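Local coordinates for phosphoribosylaminoimidazole-succinocarboxamide synthase (Pyrococcus horikoshii, PDB 4O7V), which catalyses the ATP-dependent joining of L-aspartate to carboxyaminoimidazole ribonucleotide, giving SAICAR in de novo purine biosynthesis, at residues Glu89-Asn94 with Ile116-Tyr121; Asp173-Phe178 with Leu188-Ser193. All coordinates share one frame; numbering follows the deposited sequence.

Interaction 1. Residues Glu89-Asn94 with Ile116-Tyr121. With U5P (uridine-5'-monophosphate), chain D; UDP (uridine-5'-diphosphate), chain B.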
loop_
_atom_site.group_PDB
_atom_site.type_symbol
_atom_site.label_atom_id
_atom_site.label_comp_id
_atom_site.label_asym_id
_atom_site.label_seq_id
_atom_site.Cartn_x
_atom_site.Cartn_y
_atom_site.Cartn_z
ATOM N N GLU A 89 5.925 -10.180 -3.122
ATOM C CA GLU A 89 6.654 -10.420 -1.894
ATOM C C GLU A 89 5.649 -10.119 -0.780
ATOM O O GLU A 89 5.024 -9.052 -0.763
ATOM C CB GLU A 89 7.924 -9.558 -1.835
ATOM C CG GLU A 89 9.048 -10.151 -2.691
ATOM C CD GLU A 89 10.173 -9.179 -3.045
ATOM O OE1 GLU A 89 11.009 -9.534 -3.912
ATOM O OE2 GLU A 89 10.241 -8.058 -2.485
ATOM N N VAL A 90 5.453 -11.098 0.103
ATOM C CA VAL A 90 4.441 -11.030 1.156
ATOM C C VAL A 90 5.143 -10.877 2.494
ATOM O O VAL A 90 5.781 -11.818 2.979
ATOM C CB VAL A 90 3.550 -12.295 1.153
ATOM C CG1 VAL A 90 2.459 -12.208 2.223
ATOM C CG2 VAL A 90 2.920 -12.494 -0.220
ATOM N N VAL A 91 5.042 -9.687 3.081
ATOM C CA VAL A 91 5.742 -9.368 4.315
ATOM C C VAL A 91 4.791 -9.414 5.527
ATOM O O VAL A 91 3.730 -8.794 5.527
ATOM C CB VAL A 91 6.449 -7.987 4.223
ATOM C CG1 VAL A 91 7.026 -7.587 5.570
ATOM C CG2 VAL A 91 7.537 -8.004 3.147
ATOM N N VAL A 92 5.179 -10.160 6.553
ATOM C CA VAL A 92 4.425 -10.227 7.798
ATOM C C VAL A 92 5.272 -9.544 8.881
ATOM O O VAL A 92 6.467 -9.784 8.966
ATOM C CB VAL A 92 4.123 -11.690 8.197
ATOM C CG1 VAL A 92 3.159 -11.742 9.371
ATOM C CG2 VAL A 92 3.557 -12.476 7.020
ATOM N N ARG A 93 4.661 -8.674 9.678
ATOM C CA ARG A 93 5.394 -7.879 10.668
ATOM C C ARG A 93 4.747 -7.999 12.053
ATOM O O ARG A 93 3.532 -7.827 12.191
ATOM C CB ARG A 93 5.475 -6.413 10.207
ATOM C CG ARG A 93 5.499 -6.250 8.681
ATOM C CD ARG A 93 5.797 -4.831 8.205
ATOM N NE ARG A 93 7.194 -4.517 8.442
ATOM C CZ ARG A 93 8.088 -4.126 7.538
ATOM N NH1 ARG A 93 7.771 -3.939 6.258
ATOM N NH2 ARG A 93 9.328 -3.917 7.950
ATOM N N ASN A 94 5.564 -8.317 13.063
ATOM C CA ASN A 94 5.120 -8.419 14.465
ATOM C C ASN A 94 5.607 -7.265 15.315
ATOM O O ASN A 94 4.925 -6.840 16.263
ATOM C CB ASN A 94 5.619 -9.722 15.084
ATOM C CG ASN A 94 5.094 -10.936 14.355
ATOM O OD1 ASN A 94 3.887 -11.050 14.126
ATOM N ND2 ASN A 94 5.992 -11.836 13.957
ATOM N N ILE A 116 0.909 -7.325 10.970
ATOM C CA ILE A 116 0.644 -6.591 9.736
ATOM C C ILE A 116 1.120 -7.422 8.541
ATOM O O ILE A 116 2.211 -7.977 8.563
ATOM C CB ILE A 116 1.366 -5.228 9.748
ATOM C CG1 ILE A 116 0.697 -4.299 10.759
ATOM C CG2 ILE A 116 1.410 -4.611 8.349
ATOM C CD1 ILE A 116 1.371 -2.953 10.913
ATOM N N VAL A 117 0.297 -7.521 7.509
ATOM C CA VAL A 117 0.695 -8.208 6.268
ATOM C C VAL A 117 0.765 -7.146 5.180
ATOM O O VAL A 117 -0.182 -6.368 5.007
ATOM C CB VAL A 117 -0.307 -9.317 5.842
ATOM C CG1 VAL A 117 0.167 -10.037 4.590
ATOM C CG2 VAL A 117 -0.518 -10.322 6.957
ATOM N N GLU A 118 1.885 -7.103 4.463
ATOM C CA GLU A 118 2.059 -6.150 3.364
ATOM C C GLU A 118 2.349 -6.910 2.077
ATOM O O GLU A 118 3.103 -7.898 2.084
ATOM C CB GLU A 118 3.193 -5.149 3.659
ATOM C CG GLU A 118 3.027 -4.342 4.947
ATOM C CD GLU A 118 4.271 -3.543 5.331
ATOM O OE1 GLU A 118 5.392 -3.856 4.859
ATOM O OE2 GLU A 118 4.142 -2.592 6.126
ATOM N N LEU A 119 1.732 -6.455 0.987
ATOM C CA LEU A 119 1.965 -7.014 -0.338
ATOM C C LEU A 119 2.837 -6.066 -1.137
ATOM O O LEU A 119 2.550 -4.869 -1.200
ATOM C CB LEU A 119 0.644 -7.229 -1.071
ATOM C CG LEU A 119 -0.377 -8.102 -0.324
ATOM C CD1 LEU A 119 -1.726 -8.019 -1.018
ATOM C CD2 LEU A 119 0.094 -9.548 -0.170
ATOM N N TYR A 120 3.902 -6.604 -1.726
ATOM C CA TYR A 120 4.788 -5.855 -2.605
ATOM C C TYR A 120 4.805 -6.516 -3.969
ATOM O O TYR A 120 4.956 -7.725 -4.080
ATOM C CB TYR A 120 6.214 -5.784 -2.048
ATOM C CG TYR A 120 6.322 -4.967 -0.787
ATOM C CD1 TYR A 120 6.576 -3.588 -0.839
ATOM C CD2 TYR A 120 6.150 -5.566 0.460
ATOM C CE1 TYR A 120 6.665 -2.832 0.322
ATOM C CE2 TYR A 120 6.231 -4.828 1.621
ATOM C CZ TYR A 120 6.485 -3.464 1.556
ATOM O OH TYR A 120 6.559 -2.752 2.738
ATOM N N TYR A 121 4.655 -5.705 -5.004
ATOM C CA TYR A 121 4.678 -6.185 -6.361
ATOM C C TYR A 121 6.135 -6.372 -6.813
ATOM O O TYR A 121 6.904 -5.410 -6.872
ATOM C CB TYR A 121 3.896 -5.204 -7.248
ATOM C CG TYR A 121 4.025 -5.424 -8.743
ATOM C CD1 TYR A 121 4.095 -6.712 -9.280
ATOM C CD2 TYR A 121 4.062 -4.340 -9.613
ATOM C CE1 TYR A 121 4.205 -6.910 -10.646
ATOM C CE2 TYR A 121 4.168 -4.528 -10.977
ATOM C CZ TYR A 121 4.241 -5.810 -11.482
ATOM O OH TYR A 121 4.351 -5.994 -12.830
HETATM N N1 U5P D . 12.559 -8.535 2.793
HETATM C C2 U5P D . 13.191 -9.458 1.927
HETATM N N3 U5P D . 13.314 -9.184 0.627
HETATM C C4 U5P D . 12.833 -8.041 0.129
HETATM C C5 U5P D . 12.201 -7.111 0.953
HETATM C C6 U5P D . 12.068 -7.386 2.310
HETATM O O2 U5P D . 13.639 -10.532 2.373
HETATM O O4 U5P D . 12.959 -7.813 -1.090
HETATM C "C1'" U5P D . 12.425 -8.855 4.214
HETATM C "C2'" U5P D . 13.404 -8.080 5.078
HETATM O "O2'" U5P D . 14.574 -8.852 5.353
HETATM C "C3'" U5P D . 12.622 -7.880 6.351
HETATM C "C4'" U5P D . 11.160 -7.869 5.932
HETATM O "O3'" U5P D . 12.824 -9.025 7.181
HETATM O "O4'" U5P D . 11.111 -8.488 4.647
HETATM C "C5'" U5P D . 10.588 -6.458 5.856
HETATM O "O5'" U5P D . 11.410 -5.652 5.018
HETATM P P U5P D . 11.292 -4.052 5.018
HETATM O O1P U5P D . 11.304 -3.681 6.476
HETATM O O2P U5P D . 12.516 -3.621 4.248
HETATM O O3P U5P D . 9.979 -3.743 4.340
HETATM N N1 UDP B . 12.769 -8.453 2.818
HETATM C C2 UDP B . 13.296 -9.382 1.893
HETATM N N3 UDP B . 13.513 -9.017 0.626
HETATM C C4 UDP B . 13.234 -7.771 0.223
HETATM C C5 UDP B . 12.712 -6.832 1.110
HETATM C C6 UDP B . 12.482 -7.202 2.432
HETATM O O2 UDP B . 13.560 -10.548 2.256
HETATM O O4 UDP B . 13.445 -7.451 -0.964
HETATM C "C1'" UDP B . 12.536 -8.864 4.200
HETATM C "C2'" UDP B . 13.463 -8.111 5.137
HETATM O "O2'" UDP B . 14.617 -8.893 5.453
HETATM C "C3'" UDP B . 12.618 -7.921 6.369
HETATM C "C4'" UDP B . 11.178 -7.922 5.876
HETATM O "O4'" UDP B . 11.197 -8.534 4.586
HETATM O "O3'" UDP B . 12.798 -9.062 7.208
HETATM C "C5'" UDP B . 10.602 -6.514 5.774
HETATM O "O5'" UDP B . 11.577 -5.637 5.218
HETATM P PA UDP B . 11.322 -4.056 5.122
HETATM O O1A UDP B . 9.984 -3.805 4.468
HETATM O O2A UDP B . 11.576 -3.439 6.471
HETATM O O3A UDP B . 12.482 -3.595 4.102
HETATM P PB UDP B . 14.047 -3.471 4.483
HETATM O O1B UDP B . 14.634 -2.962 3.192
HETATM O O2B UDP B . 14.106 -2.516 5.643
HETATM O O3B UDP B . 14.501 -4.866 4.843
#
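R93 and E118 meet on one face of an antiparallel strand pair, and their salt bridge has NH1 of R93 2.8 Å from OE1 of E118. The guanidinium holds OE1 at its edge, while the two planes stand 62° apart. OE1 is gripped twice, because OH of Y120 donates to OE1 of E118 at 2.7 Å from the opposite face of the carboxylate. R93 bends at its third torsion (chi3 72°), which turns NH1 and NH2 onto the phosphate of the bound uridine nucleotide, modelled as overlapping, alternative UMP and UDP. NH1 lies 2.8 Å from O1A of UDP, and NH2 lies 2.7 Å from O2A of UDP. R93 thus links the strand to the phosphate, which S99, R198 and R214 also bind; E118 steadies the guanidinium, and Y120 acts behind it by fixing E118.

The backbones carry six hydrogen bonds: the pairs E89-Y120, V91-E118 and R93-I116 each exchange two, with V90-L119 and V92-V117 as non-hydrogen-bonded pairs between them.

Apolar contacts occupy both faces. CG2 of V91 packs 3.8 Å from CE2 of Y120, while CG1 of V91 touches the C5' of the nucleotide. On the other face, CG1 of V90 meets CG1 of V117 at 3.9 Å.

Helix 143-165 packs against V92 and V117 on that second face, strand 169-180 pairs with 84-93 along its other edge, and H135 of the second subunit packs on I116 and E118.

Interaction 2. Residues Asp173-Phe178 with Leu188-Ser193. With ADP (adenosine-5'-diphosphate), chain C; U5P (uridine-5'-monophosphate), chain D.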
loop_
_atom_site.group_PDB
_atom_site.type_symbol
_atom_site.label_atom_id
_atom_site.label_comp_id
_atom_site.label_asym_id
_atom_site.label_seq_id
_atom_site.Cartn_x
_atom_site.Cartn_y
_atom_site.Cartn_z
ATOM N N ASP A 173 9.928 -9.609 11.744
ATOM C CA ASP A 173 9.183 -9.597 10.486
ATOM C C ASP A 173 9.848 -10.582 9.535
ATOM O O ASP A 173 10.897 -11.133 9.863
ATOM C CB ASP A 173 9.114 -8.190 9.858
ATOM C CG ASP A 173 10.493 -7.582 9.593
ATOM O OD1 ASP A 173 11.428 -8.314 9.233
ATOM O OD2 ASP A 173 10.638 -6.354 9.754
ATOM N N PHE A 174 9.242 -10.814 8.374
ATOM C CA PHE A 174 9.821 -11.732 7.397
ATOM C C PHE A 174 9.087 -11.624 6.075
ATOM O O PHE A 174 7.967 -11.138 6.028
ATOM C CB PHE A 174 9.819 -13.188 7.913
ATOM C CG PHE A 174 8.451 -13.753 8.177
ATOM C CD1 PHE A 174 7.822 -14.558 7.225
ATOM C CD2 PHE A 174 7.795 -13.507 9.377
ATOM C CE1 PHE A 174 6.556 -15.088 7.455
ATOM C CE2 PHE A 174 6.531 -14.038 9.620
ATOM C CZ PHE A 174 5.908 -14.829 8.655
ATOM N N LYS A 175 9.733 -12.071 5.009
ATOM C CA LYS A 175 9.146 -12.025 3.685
ATOM C C LYS A 175 8.938 -13.443 3.136
ATOM O O LYS A 175 9.824 -14.293 3.222
ATOM C CB LYS A 175 10.026 -11.217 2.734
ATOM C CG LYS A 175 9.539 -11.248 1.281
ATOM C CD LYS A 175 10.700 -11.414 0.300
ATOM C CE LYS A 175 11.080 -12.871 0.130
ATOM N NZ LYS A 175 12.203 -13.090 -0.822
ATOM N N LEU A 176 7.766 -13.671 2.550
ATOM C CA LEU A 176 7.476 -14.911 1.840
ATOM C C LEU A 176 7.138 -14.691 0.359
ATOM O O LEU A 176 6.723 -13.598 -0.058
ATOM C CB LEU A 176 6.310 -15.644 2.511
ATOM C CG LEU A 176 6.390 -15.945 4.004
ATOM C CD1 LEU A 176 5.062 -16.536 4.450
ATOM C CD2 LEU A 176 7.545 -16.880 4.331
ATOM N N GLU A 177 7.302 -15.755 -0.421
ATOM C CA GLU A 177 6.862 -15.795 -1.807
ATOM C C GLU A 177 6.064 -17.057 -2.049
ATOM O O GLU A 177 6.239 -18.061 -1.346
ATOM C CB GLU A 177 8.056 -15.716 -2.752
ATOM C CG GLU A 177 8.806 -14.386 -2.664
ATOM C CD GLU A 177 9.926 -14.257 -3.680
ATOM O OE1 GLU A 177 9.855 -14.863 -4.767
ATOM O OE2 GLU A 177 10.887 -13.530 -3.396
ATOM N N PHE A 178 5.183 -17.010 -3.041
ATOM C CA PHE A 178 4.268 -18.104 -3.312
ATOM C C PHE A 178 4.140 -18.346 -4.803
ATOM O O PHE A 178 4.353 -17.444 -5.617
ATOM C CB PHE A 178 2.860 -17.787 -2.783
ATOM C CG PHE A 178 2.776 -17.629 -1.299
ATOM C CD1 PHE A 178 2.409 -18.711 -0.490
ATOM C CD2 PHE A 178 3.044 -16.394 -0.699
ATOM C CE1 PHE A 178 2.313 -18.571 0.884
ATOM C CE2 PHE A 178 2.959 -16.251 0.679
ATOM C CZ PHE A 178 2.594 -17.339 1.471
ATOM N N LEU A 188 3.917 -22.311 -0.787
ATOM C CA LEU A 188 5.003 -21.482 -0.282
ATOM C C LEU A 188 6.300 -21.809 -1.007
ATOM O O LEU A 188 6.642 -22.985 -1.190
ATOM C CB LEU A 188 5.171 -21.699 1.222
ATOM C CG LEU A 188 6.160 -20.805 1.975
ATOM C CD1 LEU A 188 5.822 -19.337 1.787
ATOM C CD2 LEU A 188 6.125 -21.149 3.453
ATOM N N ALA A 189 7.018 -20.773 -1.425
ATOM C CA ALA A 189 8.186 -20.970 -2.285
ATOM C C ALA A 189 9.437 -20.247 -1.777
ATOM O O ALA A 189 9.581 -19.997 -0.576
ATOM C CB ALA A 189 7.858 -20.549 -3.713
ATOM N N ASP A 190 10.332 -19.915 -2.704
ATOM C CA ASP A 190 11.574 -19.215 -2.388
ATOM C C ASP A 190 12.263 -19.794 -1.135
ATOM O O ASP A 190 12.383 -21.018 -0.997
ATOM C CB ASP A 190 11.297 -17.717 -2.228
ATOM C CG ASP A 190 12.532 -16.870 -2.469
ATOM O OD1 ASP A 190 12.899 -16.110 -1.567
ATOM O OD2 ASP A 190 13.140 -16.971 -3.555
ATOM N N GLU A 191 12.675 -18.916 -0.215
ATOM C CA GLU A 191 13.515 -19.292 0.911
ATOM C C GLU A 191 12.955 -18.755 2.224
ATOM O O GLU A 191 12.118 -17.846 2.224
ATOM C CB GLU A 191 14.952 -18.759 0.705
ATOM C CG GLU A 191 15.101 -17.252 0.934
ATOM C CD GLU A 191 16.536 -16.745 0.822
ATOM O OE1 GLU A 191 17.367 -17.020 1.726
ATOM O OE2 GLU A 191 16.833 -16.036 -0.161
ATOM N N ILE A 192 13.431 -19.316 3.337
ATOM C CA ILE A 192 13.211 -18.725 4.657
ATOM C C ILE A 192 14.527 -18.795 5.417
ATOM O O ILE A 192 14.997 -19.874 5.765
ATOM C CB ILE A 192 12.098 -19.424 5.478
ATOM C CG1 ILE A 192 10.812 -19.578 4.664
ATOM C CG2 ILE A 192 11.814 -18.634 6.741
ATOM C CD1 ILE A 192 9.658 -20.180 5.438
ATOM N N SER A 193 15.122 -17.635 5.665
ATOM C CA SER A 193 16.484 -17.581 6.155
ATOM C C SER A 193 16.740 -16.256 6.857
ATOM O O SER A 193 15.893 -15.371 6.828
ATOM C CB SER A 193 17.458 -17.762 4.985
ATOM O OG SER A 193 17.519 -16.592 4.191
HETATM P PB ADP C . 14.191 -13.653 -4.733
HETATM O O1B ADP C . 14.649 -13.078 -3.415
HETATM O O2B ADP C . 13.051 -12.912 -5.394
HETATM O O3B ADP C . 13.993 -15.142 -4.706
HETATM P PA ADP C . 16.297 -14.493 -6.528
HETATM O O1A ADP C . 16.606 -13.866 -7.874
HETATM O O2A ADP C . 17.410 -14.993 -5.636
HETATM O O3A ADP C . 15.454 -13.380 -5.710
HETATM O "O5'" ADP C . 15.269 -15.720 -6.737
HETATM C "C5'" ADP C . 15.287 -16.588 -7.874
HETATM C "C4'" ADP C . 13.896 -16.666 -8.507
HETATM O "O4'" ADP C . 13.330 -17.977 -8.346
HETATM C "C3'" ADP C . 12.908 -15.687 -7.884
HETATM O "O3'" ADP C . 12.304 -14.932 -8.937
HETATM C "C2'" ADP C . 11.890 -16.558 -7.164
HETATM O "O2'" ADP C . 10.573 -16.010 -7.181
HETATM C "C1'" ADP C . 11.953 -17.850 -7.962
HETATM N N9 ADP C . 11.455 -19.053 -7.233
HETATM C C8 ADP C . 11.594 -19.348 -5.922
HETATM N N7 ADP C . 11.001 -20.534 -5.630
HETATM C C5 ADP C . 10.467 -21.028 -6.775
HETATM C C6 ADP C . 9.696 -22.234 -7.208
HETATM N N6 ADP C . 9.358 -23.217 -6.344
HETATM N N1 ADP C . 9.328 -22.332 -8.509
HETATM C C2 ADP C . 9.639 -21.390 -9.416
HETATM N N3 ADP C . 10.334 -20.285 -9.095
HETATM C C4 ADP C . 10.767 -20.042 -7.825
HETATM N N1 U5P D . 12.559 -8.535 2.793
HETATM C C2 U5P D . 13.191 -9.458 1.927
HETATM N N3 U5P D . 13.314 -9.184 0.627
HETATM C C4 U5P D . 12.833 -8.041 0.129
HETATM C C5 U5P D . 12.201 -7.111 0.953
HETATM C C6 U5P D . 12.068 -7.386 2.310
HETATM O O2 U5P D . 13.639 -10.532 2.373
HETATM O O4 U5P D . 12.959 -7.813 -1.090
HETATM C "C1'" U5P D . 12.425 -8.855 4.214
HETATM C "C2'" U5P D . 13.404 -8.080 5.078
HETATM O "O2'" U5P D . 14.574 -8.852 5.353
HETATM C "C3'" U5P D . 12.622 -7.880 6.351
HETATM C "C4'" U5P D . 11.160 -7.869 5.932
HETATM O "O3'" U5P D . 12.824 -9.025 7.181
HETATM O "O4'" U5P D . 11.111 -8.488 4.647
HETATM C "C5'" U5P D . 10.588 -6.458 5.856
HETATM O "O5'" U5P D . 11.410 -5.652 5.018
HETATM P P U5P D . 11.292 -4.052 5.018
HETATM O O1P U5P D . 11.304 -3.681 6.476
HETATM O O2P U5P D . 12.516 -3.621 4.248
HETATM O O3P U5P D . 9.979 -3.743 4.340
HETATM O O HOH W 1 9.007 -17.824 1.199
#
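F178 and L188 form an antiparallel non-hydrogen-bonded pair, next to which N of A189 donates to O of E177 at 2.8 Å. Farther on, D190-S193 runs as a loop. A water bridges the separation, accepting from N of E177 and donating to O of A189 and, over a longer distance, to O of E191.

The polar side chains form a network at the nucleotide sites. K175 bends at its second and third torsions (chi3 84°), carrying NZ between two acids: 2.9 Å from OE2 of E177 and 3.2 Å from OD1 of D190, which it meets from above the carboxylate plane. The two carboxylates are stacked almost parallel, 7° apart, and the ammonium probably eases their repulsion, as does K13, which pairs with D190. An alanine in place of K175 would probably leave E177 and D190 facing each other without that shared positive charge. OE1 of E177 accepts from O2' of ADP at 2.8 Å, and N of D190 donates to N7 of the adenine at 3.1 Å. Farther back along K175, CD lies 3.5 Å from N3 of UMP.

On the apolar side, CD1 of L188 sits over one face of the F178 ring in a CH-pi contact and also touches CB of L176 at 3.8 Å.

Helix 45-62 backs L188 and I192, helix 143-165 packs on F178, and strand 84-93 borders E177 and A189.

In the fold
Both contacts are buried, and they share one sheet: strands 84-93 and 169-180 are neighbours in it, joined by backbone pairing of V90 with L176 and V92 with F174. The centre of interaction 2 is about 3 Å from the centre of the chain, that of interaction 1 about 11 Å, and interaction 1 reaches the second subunit. Interaction 1 is a regular strand ladder whose charged cluster faces the phosphate of the uridine nucleotide. Interaction 2 relies on little direct backbone pairing; its lysine-and-acid network lies between that nucleotide and ADP. The aliphatic parts of E89 and K175 also pack together, and both contacts border the uridine nucleotide, consistent with neighbouring strands lining one active-site region.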